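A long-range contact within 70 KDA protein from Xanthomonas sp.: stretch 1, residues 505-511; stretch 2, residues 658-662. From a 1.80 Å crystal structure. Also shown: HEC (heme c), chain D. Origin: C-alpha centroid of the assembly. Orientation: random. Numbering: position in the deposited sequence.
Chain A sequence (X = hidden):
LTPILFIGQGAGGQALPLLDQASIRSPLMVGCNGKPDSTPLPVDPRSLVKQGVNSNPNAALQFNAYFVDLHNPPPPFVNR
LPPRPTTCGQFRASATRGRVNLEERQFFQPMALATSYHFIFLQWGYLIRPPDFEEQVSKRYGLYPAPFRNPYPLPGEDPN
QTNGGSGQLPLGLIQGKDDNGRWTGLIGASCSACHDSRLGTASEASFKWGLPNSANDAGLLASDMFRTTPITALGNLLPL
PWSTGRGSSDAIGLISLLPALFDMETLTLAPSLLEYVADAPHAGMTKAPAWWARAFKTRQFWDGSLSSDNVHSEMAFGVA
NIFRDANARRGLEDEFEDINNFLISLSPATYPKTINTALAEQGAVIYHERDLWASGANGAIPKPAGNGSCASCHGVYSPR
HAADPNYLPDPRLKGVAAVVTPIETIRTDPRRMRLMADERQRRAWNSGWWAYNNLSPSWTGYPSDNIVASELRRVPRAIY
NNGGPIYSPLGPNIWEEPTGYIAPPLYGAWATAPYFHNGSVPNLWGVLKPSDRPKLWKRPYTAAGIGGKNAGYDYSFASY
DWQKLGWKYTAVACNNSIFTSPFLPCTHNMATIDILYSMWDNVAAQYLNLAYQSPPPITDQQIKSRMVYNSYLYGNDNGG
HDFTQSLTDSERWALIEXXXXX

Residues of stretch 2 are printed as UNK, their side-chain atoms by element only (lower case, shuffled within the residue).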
# COMPACT_ATOMS: atom_id res chain seq x y z
N PRO A 505 -12.69 1.30 1.24
CA PRO A 505 -13.54 0.92 2.39
C PRO A 505 -13.23 1.78 3.61
O PRO A 505 -12.02 2.11 3.93
CB PRO A 505 -13.14 -0.59 2.67
CG PRO A 505 -12.59 -1.09 1.32
CD PRO A 505 -11.85 0.14 0.80
N LEU A 506 -14.31 2.14 4.30
CA LEU A 506 -14.19 2.85 5.58
C LEU A 506 -14.25 1.96 6.80
O LEU A 506 -14.05 2.44 7.90
CB LEU A 506 -15.18 4.02 5.71
CG LEU A 506 -15.20 4.98 4.51
CD1 LEU A 506 -16.18 6.11 4.75
CD2 LEU A 506 -13.83 5.62 4.35
N TYR A 507 -14.41 0.63 6.60
CA TYR A 507 -14.18 -0.31 7.67
C TYR A 507 -12.78 -0.07 8.19
O TYR A 507 -11.84 -0.17 7.45
CB TYR A 507 -14.24 -1.74 7.12
CG TYR A 507 -15.63 -2.21 6.67
CD1 TYR A 507 -16.78 -2.02 7.48
CD2 TYR A 507 -15.77 -2.89 5.48
CE1 TYR A 507 -18.04 -2.48 7.08
CE2 TYR A 507 -17.01 -3.36 5.04
CZ TYR A 507 -18.14 -3.20 5.87
OH TYR A 507 -19.37 -3.70 5.45
N GLY A 508 -12.62 0.19 9.47
CA GLY A 508 -11.22 0.21 10.00
C GLY A 508 -10.66 1.63 9.89
O GLY A 508 -9.66 1.96 10.51
N ALA A 509 -11.32 2.50 9.12
CA ALA A 509 -10.74 3.80 8.81
C ALA A 509 -10.59 4.65 10.07
O ALA A 509 -9.79 5.57 10.10
CB ALA A 509 -11.61 4.55 7.82
N TRP A 510 -11.37 4.36 11.09
CA TRP A 510 -11.17 5.01 12.39
C TRP A 510 -9.72 5.03 12.86
O TRP A 510 -9.25 5.98 13.53
CB TRP A 510 -12.13 4.33 13.40
CG TRP A 510 -11.68 2.97 13.97
CD1 TRP A 510 -12.14 1.69 13.61
CD2 TRP A 510 -10.61 2.71 14.93
NE1 TRP A 510 -11.51 0.70 14.30
CE2 TRP A 510 -10.57 1.23 15.11
CE3 TRP A 510 -9.77 3.51 15.71
CZ2 TRP A 510 -9.72 0.62 15.98
CZ3 TRP A 510 -8.88 2.85 16.56
CH2 TRP A 510 -8.87 1.45 16.71
N ALA A 511 -8.99 3.97 12.49
CA ALA A 511 -7.67 3.68 13.00
C ALA A 511 -6.51 4.12 12.09
O ALA A 511 -5.31 4.07 12.49
CB ALA A 511 -7.55 2.17 13.19
N UNK A 658 -20.58 7.58 13.36
CA UNK A 658 -20.91 6.41 12.56
C UNK A 658 -19.64 5.64 12.10
O UNK A 658 -19.59 4.39 12.14
c UNK A 658 -22.02 4.70 8.22
c UNK A 658 -21.75 5.77 9.08
o UNK A 658 -22.94 2.52 7.98
c UNK A 658 -22.62 3.56 8.75
c UNK A 658 -22.65 4.52 10.92
c UNK A 658 -22.92 3.47 10.09
c UNK A 658 -21.75 6.84 11.36
c UNK A 658 -22.05 5.69 10.43
N UNK A 659 -18.61 6.37 11.73
CA UNK A 659 -17.39 5.70 11.22
C UNK A 659 -16.70 4.87 12.33
O UNK A 659 -16.01 3.84 12.06
c UNK A 659 -15.05 6.03 10.27
c UNK A 659 -16.44 6.69 10.54
c UNK A 659 -17.08 7.19 9.22
c UNK A 659 -16.56 8.52 8.74
N UNK A 660 -16.84 5.35 13.58
CA UNK A 660 -16.40 4.58 14.74
C UNK A 660 -17.00 3.16 14.77
O UNK A 660 -16.36 2.27 15.28
c UNK A 660 -16.00 6.63 16.23
c UNK A 660 -16.73 5.32 16.06
c UNK A 660 -15.78 8.64 17.82
c UNK A 660 -16.38 7.26 17.58
n UNK A 660 -16.36 9.29 19.05
N UNK A 661 -18.23 2.98 14.26
CA UNK A 661 -18.85 1.69 14.26
C UNK A 661 -18.42 0.81 13.08
O UNK A 661 -18.78 -0.37 13.04
o UNK A 661 -20.76 2.29 12.97
c UNK A 661 -20.38 1.75 14.19
c UNK A 661 -21.01 2.62 15.30
N UNK A 662 -17.68 1.36 12.12
CA UNK A 662 -17.27 0.57 10.94
C UNK A 662 -15.93 -0.14 11.19
O UNK A 662 -15.51 -0.98 10.44
OXT UNK A 662 -15.24 -0.01 12.20
c UNK A 662 -17.23 1.45 9.69
c UNK A 662 -19.56 1.14 8.90
c UNK A 662 -18.22 3.12 8.15
c UNK A 662 -18.53 2.18 9.30
FE HEC D . -14.63 9.89 0.47
CHA HEC D . -11.23 9.27 0.61
CHB HEC D . -14.94 9.44 4.00
CHC HEC D . -17.86 11.00 0.45
CHD HEC D . -14.63 9.28 -2.88
NA HEC D . -13.37 9.33 1.96
C1A HEC D . -11.96 9.27 1.86
C2A HEC D . -11.34 9.05 3.17
C3A HEC D . -12.43 9.09 4.16
C4A HEC D . -13.64 9.34 3.39
CMA HEC D . -12.28 8.89 5.65
CAA HEC D . -9.88 8.73 3.47
CBA HEC D . -9.85 7.18 3.21
CGA HEC D . -8.41 6.65 3.23
O1A HEC D . -7.49 7.51 3.28
O2A HEC D . -8.09 5.41 3.23
NB HEC D . -16.12 10.17 2.01
C1B HEC D . -16.12 9.95 3.32
C2B HEC D . -17.36 10.27 4.03
C3B HEC D . -18.23 10.76 2.95
C4B HEC D . -17.38 10.65 1.78
CMB HEC D . -17.63 10.10 5.51
CAB HEC D . -19.65 11.29 3.03
CBB HEC D . -19.76 12.50 3.73
NC HEC D . -16.01 9.97 -0.89
C1C HEC D . -17.28 10.61 -0.80
C2C HEC D . -17.96 10.79 -2.08
C3C HEC D . -17.02 10.28 -3.04
C4C HEC D . -15.80 9.87 -2.29
CMC HEC D . -19.34 11.38 -2.33
CAC HEC D . -17.26 10.26 -4.52
CBC HEC D . -17.63 11.32 -5.26
ND HEC D . -13.26 9.31 -0.83
C1D HEC D . -13.36 9.17 -2.15
C2D HEC D . -12.15 8.83 -2.90
C3D HEC D . -11.14 8.84 -1.87
C4D HEC D . -11.90 9.16 -0.67
CMD HEC D . -12.00 8.57 -4.38
CAD HEC D . -9.66 8.55 -2.05
CBD HEC D . -9.01 9.94 -2.17
CGD HEC D . -7.51 9.86 -2.31
O1D HEC D . -6.91 10.41 -3.24
O2D HEC D . -6.95 9.19 -1.47
O HOH W 1 -13.89 2.91 10.81

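Position 658 carries eight side-chain atoms, seven carbons and one oxygen. One carbon leads from CA into a ring of six carbons, and the oxygen sits on the ring carbon farthest from that attachment. The side chain is out of reach of stretch 1 and makes no contact there. This is a phenol, so the residue is Tyr658. Its backbone phi/psi of -62/-40 places it in a helix that begins earlier in the chain.

Position 659 has four carbons and no heteroatom. The fork is at the first carbon, and one arm is two carbons long while the other is a single methyl. The CA-to-CB bond points toward stretch 1, and the single-carbon arm lies 4.1 Å from Trp510 N and 4.5 Å from Ala509 CB. This is the pattern of Ile659, and the methyl in contact is CG2. The longer arm reaches the heme, with Ile659 CD1 3.8 Å from HEC CMB.

Position 660 shows four carbons in an unbranched row ending in nitrogen. The CA-to-CB bond points away from stretch 1, and contact is therefore made by the backbone: CA of 660 is 4.5 Å from Trp510 CB. The row of four carbons and a terminal nitrogen identifies Lys660. Chi2, chi3 and chi4 are all t, so the chain is extended.

At position 661 a single carbon bears one oxygen and one carbon, a branched hydroxyl side chain. Its CA-to-CB bond also points away, and it touches nothing on stretch 1. The residue is Thr661. The p rotamer turns Thr661 OG1 back to donate to Tyr658 O at 2.5 Å, and Thr661 N donates to the same oxygen at 2.9 Å.

Position 662 has four carbons forked at the second, and its backbone ends in both O and OXT. The CA-to-CB bond points toward stretch 1, where CB of 662 is 3.8 Å from Leu506 O and 4.1 Å from Tyr507 CD1, and one carbon beyond the fork is 4.0 Å from Leu506 CB. It is the C-terminal residue, Leu662, and that carbon is CD1.

The contact joins a chain terminus to a type II beta turn running from Leu506 to Ala509, closed by Ala509 N donating to Leu506 O at 3.0 Å. Of the 336 Å² buried, Leu662 contributes 98 Å², the largest share. Its carboxylate meets the turn through a weak hydrogen bond from Gly508 N to Leu662 O (3.3 Å, 130°) and a CA-H...O contact from Tyr507 CA to that oxygen at 3.1 Å. Gly508 has phi/psi of 90/-14, where a CB would jam against the preceding carbonyl oxygen; the turn itself calls for glycine. Water 1 supplies a second polar link: it donates to Leu506 O at 3.0 Å and Ile659 O at 2.6 Å, and accepts from Trp510 N at 2.9 Å. Apolar packing by Leu506, Tyr507 and Ala509 complements these links. Leu506 CD1, 3.6 Å from HEC CHB, joins Ile659 in bringing both stretches against the heme.

Stretch 2 658-662: YIKTL
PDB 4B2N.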